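Local coordinates for protein beta-glucoside kinase (Listeria monocytogenes, PDB 4HTL) that phosphorylates cellobiose with ATP to give cellobiose-6'-phosphate and may also regulate transcription of the cellobiose-PTS operon, at residues L123-L127 and G138-G143. Coordinates in Å, arbitrary orientation, origin at the centre of the assembly. Numbering follows the deposited sequence.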
loop_
_atom_site.group_PDB
_atom_site.type_symbol
_atom_site.label_atom_id
_atom_site.label_comp_id
_atom_site.label_asym_id
_atom_site.label_seq_id
_atom_site.Cartn_x
_atom_site.Cartn_y
_atom_site.Cartn_z
ATOM N N LEU A 123 11.655 12.778 6.362
ATOM C CA LEU A 123 10.523 12.327 5.573
ATOM C C LEU A 123 9.470 11.618 6.388
ATOM O O LEU A 123 9.786 10.751 7.190
ATOM C CB LEU A 123 11.001 11.378 4.509
ATOM C CG LEU A 123 12.052 11.903 3.547
ATOM C CD1 LEU A 123 12.347 10.852 2.464
ATOM C CD2 LEU A 123 11.642 13.237 2.896
ATOM N N ASP A 124 8.214 11.978 6.171
ATOM C CA ASP A 124 7.084 11.267 6.805
ATOM C C ASP A 124 6.430 10.177 5.955
ATOM O O ASP A 124 5.714 9.351 6.498
ATOM C CB ASP A 124 6.018 12.265 7.194
ATOM C CG ASP A 124 6.396 13.084 8.420
ATOM O OD1 ASP A 124 7.319 12.755 9.205
ATOM O OD2 ASP A 124 5.737 14.086 8.588
ATOM N N ASP A 125 6.695 10.144 4.659
ATOM C CA ASP A 125 6.039 9.173 3.784
ATOM C C ASP A 125 7.043 8.720 2.736
ATOM O O ASP A 125 7.327 9.448 1.784
ATOM C CB ASP A 125 4.816 9.809 3.083
ATOM C CG ASP A 125 3.700 10.135 4.031
ATOM O OD1 ASP A 125 3.676 11.307 4.513
ATOM O OD2 ASP A 125 2.928 9.202 4.381
ATOM N N PHE A 126 7.709 7.594 3.012
ATOM C CA PHE A 126 8.629 7.007 2.046
ATOM C C PHE A 126 8.586 5.498 2.141
ATOM O O PHE A 126 8.100 4.943 3.120
ATOM C CB PHE A 126 10.055 7.516 2.224
ATOM C CG PHE A 126 10.793 7.024 3.446
ATOM C CD1 PHE A 126 10.667 7.689 4.687
ATOM C CD2 PHE A 126 11.661 5.971 3.368
ATOM C CE1 PHE A 126 11.394 7.294 5.759
ATOM C CE2 PHE A 126 12.378 5.553 4.449
ATOM C CZ PHE A 126 12.268 6.246 5.660
ATOM N N LEU A 127 9.012 4.860 1.061
ATOM C CA LEU A 127 9.111 3.433 1.001
ATOM C C LEU A 127 10.562 3.009 0.732
ATOM O O LEU A 127 11.337 3.727 0.126
ATOM C CB LEU A 127 8.238 2.859 -0.096
ATOM C CG LEU A 127 6.782 3.346 -0.190
ATOM C CD1 LEU A 127 6.078 2.783 -1.432
ATOM C CD2 LEU A 127 6.038 2.919 1.106
ATOM N N GLY A 138 9.647 -2.076 2.877
ATOM C CA GLY A 138 9.304 -1.365 4.128
ATOM C C GLY A 138 8.485 -0.102 3.818
ATOM O O GLY A 138 8.682 0.590 2.800
ATOM N N ILE A 139 7.574 0.214 4.730
ATOM C CA ILE A 139 6.636 1.332 4.572
ATOM C C ILE A 139 6.764 2.297 5.749
ATOM O O ILE A 139 6.590 1.900 6.900
ATOM C CB ILE A 139 5.171 0.842 4.583
ATOM C CG1 ILE A 139 4.933 -0.194 3.480
ATOM C CG2 ILE A 139 4.172 2.018 4.468
ATOM C CD1 ILE A 139 3.768 -1.139 3.751
ATOM N N PHE A 140 6.936 3.576 5.420
ATOM C CA PHE A 140 6.907 4.676 6.407
ATOM C C PHE A 140 5.777 5.614 5.922
ATOM O O PHE A 140 5.855 6.185 4.832
ATOM C CB PHE A 140 8.254 5.373 6.464
ATOM C CG PHE A 140 8.555 6.049 7.774
ATOM C CD1 PHE A 140 8.863 5.292 8.890
ATOM C CD2 PHE A 140 8.627 7.421 7.867
ATOM C CE1 PHE A 140 9.159 5.903 10.091
ATOM C CE2 PHE A 140 8.955 8.029 9.071
ATOM C CZ PHE A 140 9.246 7.264 10.167
ATOM N N SER A 141 4.715 5.691 6.726
ATOM C CA SER A 141 3.540 6.542 6.429
ATOM C C SER A 141 3.216 7.364 7.675
ATOM O O SER A 141 3.221 6.854 8.789
ATOM C CB SER A 141 2.338 5.748 6.041
ATOM O OG SER A 141 2.498 4.985 4.870
ATOM N N ASN A 142 2.868 8.614 7.471
ATOM C CA ASN A 142 2.571 9.493 8.602
ATOM C C ASN A 142 3.615 9.508 9.696
ATOM O O ASN A 142 3.286 9.656 10.896
ATOM C CB ASN A 142 1.300 9.115 9.293
ATOM C CG ASN A 142 0.084 9.380 8.475
ATOM O OD1 ASN A 142 -0.014 10.411 7.827
ATOM N ND2 ASN A 142 -0.874 8.463 8.526
ATOM N N GLY A 143 4.868 9.417 9.289
ATOM C CA GLY A 143 5.990 9.545 10.219
ATOM C C GLY A 143 6.210 8.326 11.091
ATOM O O GLY A 143 6.930 8.426 12.072
HETATM O O HOH W 1 2.430 6.942 2.842
HETATM O O HOH W 2 0.305 9.700 4.952
HETATM O O HOH W 3 2.061 12.349 6.183
#
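This is the open end of an antiparallel β-hairpin, strands 126-131 and 135-141, within a five-stranded mixed sheet of this ROK-family sugar kinase. F126 and F140 form a hydrogen-bonded pair (F140 N to F126 O 2.9 Å, F126 N to F140 O 3.0 Å). Both phenyl groups therefore emerge on the same face, toward helix 106-117, where these large apolar rings pack on L111; F140 CB makes a CH-pi contact over the F126 ring, 4.0 Å from its centroid. On the other face, L127 CD2 meets I139 CG2 at 3.9 Å, and both side chains pack against helix 212-236. Beyond the strands, N142 and G143 have positive phi, which asparagine tolerates and glycine readily adopts; at G143 a CB would also crowd D124 OD1. G143 N donates to D124 O (2.9 Å), N142 N to D125 OD2 (3.1 Å). N142 ND2 hydrogen-bonds to L145 O of the second subunit. A water also links D125 OD2 to S141 OG. Backbone hydrogen bonds and apolar packing thus secure the strands, whereas a carboxylate and backbone carbonyl fasten the turn beside the dimer interface.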